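Local coordinates for protein tannase (Fusobacterium nucleatum subsp. nucleatum ATCC 25586, PDB 6YQ4) that acts as a tannase, a hydrolase with detoxicant activity against gallotannins, and carries a bound magnesium ion, at residues G255-D260 with M350-A355; I262-K267 with T380-D385; L359-G364 with S376-K381. One frame throughout, in Å; residues are numbered along the deposited sequence.

Contact 1. Residues G255-D260 with M350-A355; sequences GNLTND and MKSPPA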
loop_
_atom_site.group_PDB
_atom_site.type_symbol
_atom_site.label_atom_id
_atom_site.label_comp_id
_atom_site.label_asym_id
_atom_site.label_seq_id
_atom_site.Cartn_x
_atom_site.Cartn_y
_atom_site.Cartn_z
ATOM N N GLY A 255 8.984 13.212 -22.250
ATOM C CA GLY A 255 8.427 14.065 -23.273
ATOM C C GLY A 255 7.689 15.214 -22.624
ATOM O O GLY A 255 7.882 15.498 -21.445
ATOM N N ASN A 256 6.828 15.857 -23.408
ATOM C CA ASN A 256 6.042 17.005 -22.983
ATOM C C ASN A 256 4.555 16.718 -23.152
ATOM O O ASN A 256 4.131 16.190 -24.184
ATOM C CB ASN A 256 6.428 18.247 -23.789
ATOM C CG ASN A 256 7.880 18.635 -23.595
ATOM O OD1 ASN A 256 8.660 18.665 -24.544
ATOM N ND2 ASN A 256 8.247 18.944 -22.358
ATOM N N LEU A 257 3.767 17.086 -22.146
ATOM C CA LEU A 257 2.321 16.909 -22.207
ATOM C C LEU A 257 1.726 17.567 -23.450
ATOM O O LEU A 257 2.050 18.711 -23.781
ATOM C CB LEU A 257 1.668 17.496 -20.952
ATOM C CG LEU A 257 1.830 16.835 -19.577
ATOM C CD1 LEU A 257 0.841 17.446 -18.539
ATOM C CD2 LEU A 257 1.651 15.334 -19.684
ATOM N N THR A 258 0.837 16.846 -24.128
ATOM C CA THR A 258 0.136 17.435 -25.254
ATOM C C THR A 258 -0.850 18.489 -24.759
ATOM O O THR A 258 -1.119 18.620 -23.561
ATOM C CB THR A 258 -0.605 16.370 -26.048
ATOM O OG1 THR A 258 -1.629 15.809 -25.219
ATOM C CG2 THR A 258 0.357 15.287 -26.474
ATOM N N ASN A 259 -1.406 19.246 -25.709
ATOM C CA ASN A 259 -2.340 20.298 -25.329
ATOM C C ASN A 259 -3.601 19.728 -24.692
ATOM O O ASN A 259 -4.144 20.320 -23.752
ATOM C CB ASN A 259 -2.683 21.152 -26.537
ATOM C CG ASN A 259 -1.793 22.359 -26.640
ATOM O OD1 ASN A 259 -1.312 22.875 -25.625
ATOM N ND2 ASN A 259 -1.576 22.831 -27.854
ATOM N N ASP A 260 -4.076 18.579 -25.184
ATOM C CA ASP A 260 -5.244 17.950 -24.578
ATOM C C ASP A 260 -4.924 17.446 -23.189
ATOM O O ASP A 260 -5.760 17.530 -22.278
ATOM C CB ASP A 260 -5.748 16.799 -25.451
ATOM C CG ASP A 260 -6.743 17.256 -26.492
ATOM O OD1 ASP A 260 -7.502 18.215 -26.218
ATOM O OD2 ASP A 260 -6.765 16.645 -27.584
ATOM N N MET A 350 5.968 12.631 -13.107
ATOM C CA MET A 350 6.094 11.226 -13.480
ATOM C C MET A 350 4.944 10.749 -14.368
ATOM O O MET A 350 5.122 10.521 -15.563
ATOM C CB MET A 350 6.160 10.363 -12.236
ATOM C CG MET A 350 6.750 9.015 -12.505
ATOM S SD MET A 350 6.450 7.860 -11.183
ATOM C CE MET A 350 5.943 6.394 -12.097
ATOM N N LYS A 351 3.767 10.564 -13.794
ATOM C CA LYS A 351 2.654 10.054 -14.570
ATOM C C LYS A 351 1.982 11.189 -15.336
ATOM O O LYS A 351 2.055 12.358 -14.956
ATOM C CB LYS A 351 1.653 9.349 -13.651
ATOM C CG LYS A 351 2.285 8.256 -12.805
ATOM C CD LYS A 351 1.266 7.280 -12.260
ATOM C CE LYS A 351 1.973 6.138 -11.558
ATOM N NZ LYS A 351 1.053 5.359 -10.650
ATOM N N SER A 352 1.330 10.828 -16.445
ATOM C CA SER A 352 0.586 11.749 -17.286
ATOM C C SER A 352 -0.909 11.672 -16.989
ATOM O O SER A 352 -1.425 10.600 -16.666
ATOM C CB SER A 352 0.831 11.445 -18.766
ATOM O OG SER A 352 2.217 11.329 -19.006
ATOM N N PRO A 353 -1.629 12.782 -17.137
ATOM C CA PRO A 353 -3.028 12.833 -16.698
ATOM C C PRO A 353 -3.962 12.203 -17.717
ATOM O O PRO A 353 -3.840 12.462 -18.921
ATOM C CB PRO A 353 -3.293 14.343 -16.573
ATOM C CG PRO A 353 -2.420 14.944 -17.637
ATOM C CD PRO A 353 -1.217 14.032 -17.808
ATOM N N PRO A 354 -4.968 11.431 -17.271
ATOM C CA PRO A 354 -5.234 11.076 -15.866
ATOM C C PRO A 354 -4.348 9.923 -15.383
ATOM O O PRO A 354 -4.337 8.858 -15.978
ATOM C CB PRO A 354 -6.724 10.664 -15.869
ATOM C CG PRO A 354 -7.268 11.153 -17.189
ATOM C CD PRO A 354 -6.117 11.121 -18.143
ATOM N N ALA A 355 -3.647 10.147 -14.277
ATOM C CA ALA A 355 -2.559 9.267 -13.858
ATOM C C ALA A 355 -3.017 7.844 -13.511
ATOM O O ALA A 355 -2.230 6.902 -13.644
ATOM C CB ALA A 355 -1.842 9.898 -12.658
#
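The apolar part of this small contact rests on Leu257, whose two methyls come up against the ring of Pro353. CD2 of Leu257 comes closest, 3.7 Å from Pro353 CD, and CD1 of Leu257 lies at 4.1 Å from the same proline carbon. Both branches therefore bear on one corner of the pyrrolidine. CD2 of Leu257 also touches Ser352, with 4.1 Å to Ser352 CB. Ile262 and Tyr229 close in on Leu257 as well, which leaves the leucine buried.

These residues belong to the stretch of chain inserted between strands 202-206 and 435-439 of the main sheet, a position where alpha/beta-hydrolases can carry a lid, though such a role here is only inferred. Residues 255-260 run from the end of strand 252-256, antiparallel to 228-232, into helix 259-279, and Thr258 is the N-cap of that helix.

The polar links are made to other parts of the chain. Ser352 places its hydroxyl anti to its own carbonyl carbon (chi1 -49°), where OG is hydrogen-bonded to Arg231; the same guanidinium also binds the carbonyl of Met350. Among the backbone bonds, Leu257 pairs with Asn227. Pro354 follows Pro353 through a cis peptide.

Contact 2. Residues I262-K267 with T380-D385; sequences INISNK and TKFSFD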
loop_
_atom_site.group_PDB
_atom_site.type_symbol
_atom_site.label_atom_id
_atom_site.label_comp_id
_atom_site.label_asym_id
_atom_site.label_seq_id
_atom_site.Cartn_x
_atom_site.Cartn_y
_atom_site.Cartn_z
ATOM N N ILE A 262 -2.948 18.831 -21.165
ATOM C CA ILE A 262 -2.924 19.987 -20.275
ATOM C C ILE A 262 -4.343 20.419 -19.923
ATOM O O ILE A 262 -4.635 20.742 -18.760
ATOM C CB ILE A 262 -2.115 21.130 -20.910
ATOM C CG1 ILE A 262 -0.621 20.817 -20.832
ATOM C CG2 ILE A 262 -2.465 22.485 -20.256
ATOM C CD1 ILE A 262 0.212 21.769 -21.642
ATOM N N ASN A 263 -5.261 20.393 -20.901
ATOM C CA ASN A 263 -6.641 20.730 -20.561
ATOM C C ASN A 263 -7.239 19.717 -19.582
ATOM O O ASN A 263 -7.982 20.097 -18.666
ATOM C CB ASN A 263 -7.513 20.859 -21.817
ATOM C CG ASN A 263 -8.929 21.355 -21.486
ATOM O OD1 ASN A 263 -9.100 22.393 -20.828
ATOM N ND2 ASN A 263 -9.941 20.621 -21.944
ATOM N N ILE A 264 -6.912 18.430 -19.743
ATOM C CA ILE A 264 -7.408 17.418 -18.812
ATOM C C ILE A 264 -6.861 17.670 -17.409
ATOM O O ILE A 264 -7.587 17.575 -16.413
ATOM C CB ILE A 264 -7.050 16.007 -19.321
ATOM C CG1 ILE A 264 -7.891 15.648 -20.545
ATOM C CG2 ILE A 264 -7.228 14.971 -18.241
ATOM C CD1 ILE A 264 -7.257 14.575 -21.392
ATOM N N SER A 265 -5.579 18.009 -17.314
ATOM C CA SER A 265 -4.999 18.298 -16.019
ATOM C C SER A 265 -5.610 19.568 -15.413
ATOM O O SER A 265 -5.894 19.606 -14.216
ATOM C CB SER A 265 -3.481 18.397 -16.152
ATOM O OG SER A 265 -2.926 19.278 -15.191
ATOM N N ASN A 266 -5.864 20.596 -16.224
ATOM C CA ASN A 266 -6.608 21.757 -15.732
ATOM C C ASN A 266 -7.944 21.335 -15.117
ATOM O O ASN A 266 -8.277 21.729 -13.992
ATOM C CB ASN A 266 -6.846 22.766 -16.862
ATOM C CG ASN A 266 -5.561 23.444 -17.327
ATOM O OD1 ASN A 266 -4.508 23.293 -16.710
ATOM N ND2 ASN A 266 -5.648 24.206 -18.403
ATOM N N LYS A 267 -8.713 20.516 -15.838
ATOM C CA LYS A 267 -10.039 20.139 -15.362
ATOM C C LYS A 267 -9.954 19.256 -14.125
ATOM O O LYS A 267 -10.726 19.441 -13.176
ATOM C CB LYS A 267 -10.812 19.449 -16.487
ATOM C CG LYS A 267 -12.331 19.300 -16.297
ATOM C CD LYS A 267 -13.052 20.600 -15.912
ATOM C CE LYS A 267 -13.315 21.513 -17.103
ATOM N NZ LYS A 267 -13.773 22.866 -16.644
ATOM N N THR A 380 -13.707 6.085 -12.466
ATOM C CA THR A 380 -14.023 7.454 -12.129
ATOM C C THR A 380 -15.095 7.912 -13.094
ATOM O O THR A 380 -15.147 7.469 -14.242
ATOM C CB THR A 380 -12.802 8.394 -12.217
ATOM O OG1 THR A 380 -12.363 8.508 -13.587
ATOM C CG2 THR A 380 -11.665 7.862 -11.364
ATOM N N LYS A 381 -15.969 8.779 -12.600
ATOM C CA LYS A 381 -16.925 9.422 -13.483
ATOM C C LYS A 381 -16.216 10.228 -14.562
ATOM O O LYS A 381 -16.742 10.381 -15.670
ATOM C CB LYS A 381 -17.854 10.310 -12.650
ATOM C CG LYS A 381 -18.899 11.061 -13.436
ATOM C CD LYS A 381 -19.392 12.277 -12.673
ATOM C CE LYS A 381 -20.410 13.005 -13.498
ATOM N NZ LYS A 381 -21.207 12.002 -14.259
ATOM N N PHE A 382 -15.023 10.746 -14.263
ATOM C CA PHE A 382 -14.395 11.713 -15.158
ATOM C C PHE A 382 -13.933 11.049 -16.464
ATOM O O PHE A 382 -14.271 11.504 -17.561
ATOM C CB PHE A 382 -13.226 12.407 -14.442
ATOM C CG PHE A 382 -12.419 13.291 -15.343
ATOM C CD1 PHE A 382 -12.791 14.611 -15.548
ATOM C CD2 PHE A 382 -11.313 12.791 -16.031
ATOM C CE1 PHE A 382 -12.074 15.429 -16.424
ATOM C CE2 PHE A 382 -10.585 13.589 -16.920
ATOM C CZ PHE A 382 -10.962 14.910 -17.113
ATOM N N SER A 383 -13.140 9.986 -16.355
ATOM C CA SER A 383 -12.649 9.288 -17.531
ATOM C C SER A 383 -13.774 8.563 -18.251
ATOM O O SER A 383 -13.790 8.518 -19.488
ATOM C CB SER A 383 -11.545 8.318 -17.123
ATOM O OG SER A 383 -10.538 9.014 -16.402
ATOM N N PHE A 384 -14.730 8.006 -17.506
ATOM C CA PHE A 384 -15.845 7.327 -18.155
ATOM C C PHE A 384 -16.656 8.302 -19.003
ATOM O O PHE A 384 -16.921 8.039 -20.184
ATOM C CB PHE A 384 -16.728 6.635 -17.113
ATOM C CG PHE A 384 -18.001 6.055 -17.683
ATOM C CD1 PHE A 384 -18.011 4.788 -18.252
ATOM C CD2 PHE A 384 -19.192 6.782 -17.659
ATOM C CE1 PHE A 384 -19.185 4.249 -18.794
ATOM C CE2 PHE A 384 -20.371 6.250 -18.204
ATOM C CZ PHE A 384 -20.361 4.976 -18.776
ATOM N N ASP A 385 -17.037 9.450 -18.421
ATOM C CA ASP A 385 -17.886 10.409 -19.136
ATOM C C ASP A 385 -17.201 10.949 -20.384
ATOM O O ASP A 385 -17.867 11.223 -21.389
ATOM C CB ASP A 385 -18.282 11.591 -18.238
ATOM C CG ASP A 385 -19.332 11.235 -17.186
ATOM O OD1 ASP A 385 -19.776 10.075 -17.102
ATOM O OD2 ASP A 385 -19.718 12.143 -16.423
#
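Phe382 meets Ile264 and Lys267, one helical turn apart on helix 259-279, with the far end of its ring. Its CB points toward that helix, and with CG anti to the backbone N (chi1 173°) the ring is carried straight out from helix 381-394. Contact begins at the outer carbons. CE1 of Phe382 stands 3.9 Å from Lys267 CG, which lies at the ring edge, close to the ring plane. Round the other side, CE2 of Phe382 is 3.9 Å from Ile264 CG2, and the tip atom CZ of Phe382 lies equally far from that methyl. Ile264 approaches the ring obliquely.

On the lysine it is the aliphatic part that does the touching. The chain of Lys267 bends at chi2 and chi3, and its ammonium turns away from the phenyl group.

The polar bonds within residues 380-385 belong to the start of their own helix. Thr380 is its N-cap: OG1 of Thr380 accepts from Ser383 N at 3.2 Å, with a nearly straight N-H...O angle of 168°. Lys381, the first residue after the cap, reaches one turn along the helix to form a salt bridge, Lys381 NZ to Asp385 OD2 at 2.6 Å, using the syn lone pair of the carboxylate. Asp357, in the loop before helix 364-368, binds Thr380 OG1 through its carboxylate and Ser383 OG through its backbone carbonyl.

Helices 259-279 and 381-394 thus meet here through a phenyl ring, a methyl and a methylene, so the attraction should be mainly dispersive and hydrophobic, with the charged lysine end left at the exposed border.

Contact 3. Residues L359-G364 with S376-K381; sequences LDASSG and SKHFTK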
loop_
_atom_site.group_PDB
_atom_site.type_symbol
_atom_site.label_atom_id
_atom_site.label_comp_id
_atom_site.label_asym_id
_atom_site.label_seq_id
_atom_site.Cartn_x
_atom_site.Cartn_y
_atom_site.Cartn_z
ATOM N N LEU A 359 -7.704 7.411 -20.151
ATOM C CA LEU A 359 -8.803 7.504 -21.111
ATOM C C LEU A 359 -8.913 6.283 -22.026
ATOM O O LEU A 359 -9.997 6.022 -22.556
ATOM C CB LEU A 359 -8.656 8.764 -21.966
ATOM C CG LEU A 359 -8.898 10.072 -21.227
ATOM C CD1 LEU A 359 -9.112 11.185 -22.209
ATOM C CD2 LEU A 359 -10.078 9.945 -20.287
ATOM N N ASP A 360 -7.827 5.547 -22.246
ATOM C CA ASP A 360 -7.881 4.300 -23.002
ATOM C C ASP A 360 -7.917 3.068 -22.093
ATOM O O ASP A 360 -7.733 1.949 -22.583
ATOM C CB ASP A 360 -6.697 4.214 -23.969
ATOM C CG ASP A 360 -5.363 4.078 -23.254
ATOM O OD1 ASP A 360 -5.273 4.476 -22.075
ATOM O OD2 ASP A 360 -4.397 3.588 -23.878
ATOM N N ALA A 361 -8.111 3.262 -20.780
ATOM C CA ALA A 361 -8.299 2.172 -19.811
ATOM C C ALA A 361 -7.080 1.260 -19.713
ATOM O O ALA A 361 -7.209 0.062 -19.488
ATOM C CB ALA A 361 -9.552 1.343 -20.133
ATOM N N SER A 362 -5.879 1.811 -19.844
ATOM C CA SER A 362 -4.673 1.009 -19.992
ATOM C C SER A 362 -3.771 1.024 -18.770
ATOM O O SER A 362 -2.752 0.327 -18.767
ATOM C CB SER A 362 -3.865 1.513 -21.193
ATOM O OG SER A 362 -3.379 2.820 -20.904
ATOM N N SER A 363 -4.086 1.818 -17.755
ATOM C CA SER A 363 -3.263 1.803 -16.568
ATOM C C SER A 363 -3.395 0.453 -15.877
ATOM O O SER A 363 -4.324 -0.323 -16.140
ATOM C CB SER A 363 -3.654 2.940 -15.617
ATOM O OG SER A 363 -4.563 2.488 -14.632
ATOM N N GLY A 364 -2.439 0.175 -14.990
ATOM C CA GLY A 364 -2.534 -1.023 -14.185
ATOM C C GLY A 364 -3.761 -1.016 -13.297
ATOM O O GLY A 364 -4.336 -2.074 -13.011
ATOM N N SER A 376 -9.978 -4.561 -18.490
ATOM C CA SER A 376 -9.870 -3.299 -17.765
ATOM C C SER A 376 -11.212 -2.589 -17.794
ATOM O O SER A 376 -12.094 -2.922 -18.587
ATOM C CB SER A 376 -8.823 -2.353 -18.351
ATOM O OG SER A 376 -9.082 -2.114 -19.729
ATOM N N LYS A 377 -11.354 -1.608 -16.897
ATOM C CA LYS A 377 -12.551 -0.784 -16.815
ATOM C C LYS A 377 -12.149 0.586 -16.295
ATOM O O LYS A 377 -11.020 0.795 -15.835
ATOM C CB LYS A 377 -13.630 -1.387 -15.904
ATOM C CG LYS A 377 -14.154 -2.757 -16.309
ATOM C CD LYS A 377 -15.541 -3.006 -15.764
ATOM C CE LYS A 377 -15.897 -4.487 -15.705
ATOM N NZ LYS A 377 -17.255 -4.727 -15.126
ATOM N N HIS A 378 -13.085 1.527 -16.394
ATOM C CA HIS A 378 -12.972 2.791 -15.692
ATOM C C HIS A 378 -13.430 2.632 -14.254
ATOM O O HIS A 378 -14.085 1.653 -13.891
ATOM C CB HIS A 378 -13.797 3.873 -16.378
ATOM C CG HIS A 378 -13.378 4.116 -17.787
ATOM N ND1 HIS A 378 -12.125 4.590 -18.108
ATOM C CD2 HIS A 378 -14.016 3.894 -18.962
ATOM C CE1 HIS A 378 -12.015 4.669 -19.425
ATOM N NE2 HIS A 378 -13.150 4.257 -19.966
ATOM N N PHE A 379 -13.062 3.619 -13.435
ATOM C CA PHE A 379 -13.526 3.670 -12.054
ATOM C C PHE A 379 -13.749 5.103 -11.578
ATOM O O PHE A 379 -13.962 5.315 -10.375
ATOM C CB PHE A 379 -12.544 2.961 -11.108
ATOM C CG PHE A 379 -11.102 3.230 -11.404
ATOM C CD1 PHE A 379 -10.383 4.145 -10.641
ATOM C CD2 PHE A 379 -10.456 2.560 -12.447
ATOM C CE1 PHE A 379 -9.026 4.393 -10.906
ATOM C CE2 PHE A 379 -9.113 2.788 -12.727
ATOM C CZ PHE A 379 -8.391 3.711 -11.955
ATOM N N THR A 380 -13.707 6.085 -12.466
ATOM C CA THR A 380 -14.023 7.454 -12.129
ATOM C C THR A 380 -15.095 7.912 -13.094
ATOM O O THR A 380 -15.147 7.469 -14.242
ATOM C CB THR A 380 -12.802 8.394 -12.217
ATOM O OG1 THR A 380 -12.363 8.508 -13.587
ATOM C CG2 THR A 380 -11.665 7.862 -11.364
ATOM N N LYS A 381 -15.969 8.779 -12.600
ATOM C CA LYS A 381 -16.925 9.422 -13.483
ATOM C C LYS A 381 -16.216 10.228 -14.562
ATOM O O LYS A 381 -16.742 10.381 -15.670
ATOM C CB LYS A 381 -17.854 10.310 -12.650
ATOM C CG LYS A 381 -18.899 11.061 -13.436
ATOM C CD LYS A 381 -19.392 12.277 -12.673
ATOM C CE LYS A 381 -20.410 13.005 -13.498
ATOM N NZ LYS A 381 -21.207 12.002 -14.259
#
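Ser376 OG donates to the carbonyl oxygen of Ala361 at 2.9 Å, the one hydrogen bond between residues 359-364 and 376-381. It arrives in the carbonyl plane on a lone pair, with a C=O...O angle of 142°. The torsion of Ser376 sets OG between the backbone N and the carbonyl carbon, and there the hydroxyl also packs against the methyl of Ala361, with 3.5 Å between Ser376 OG and Ala361 CB. Ala361 itself has a left-handed helical backbone (phi 63°, psi 35°), which marks a sharp turn in the loop. Just beside it, Ser362 OG donates to Asp360 OD1 at 2.8 Å, so the turn has a side-chain link of its own.

Residues 359-364 and 376-381 flank the short helix 364-368, the first leading into it and the second following it in the chain. Ser363 is the N-cap of that helix, its OG hydrogen-bonded to Asn366 N.

His378 makes the remaining contacts through a single ring carbon. Its CE1 lies 4.0 Å from Leu359 O, which sits in the ring plane at the edge, and 4.2 Å from Ala361 CB, which comes in obliquely. The carbonyl of Leu359 is hydrogen-bonded to the side-chain amide of Asn387. Asp357 fixes the imidazole by accepting from His378 ND1 on one carboxylate oxygen, and its other oxygen accepts from Phe379 N. The imidazole also packs against Ser383 and Asn387 of helix 381-394.

The three contacts form a continuous patch in the insertion, with centres 12 Å apart for contacts 1 and 2 and for contacts 2 and 3, and 15 Å for contacts 1 and 3. Contacts 1 and 2 share helix 259-279, where Pro353 CG lies 3.9 Å from Ser265 CB. Contacts 2 and 3 share Thr380 and Lys381. Leu359 joins them further, its CD1 lying 3.9 Å from Ile264 CD1. Pro354 touches Ile264, Ser383 and Leu359, so Pro354 and Leu359 of this loop each touch both helix 259-279 and helix 381-394. All three lie away from the magnesium site formed by Asp150, Met153 and Gly155.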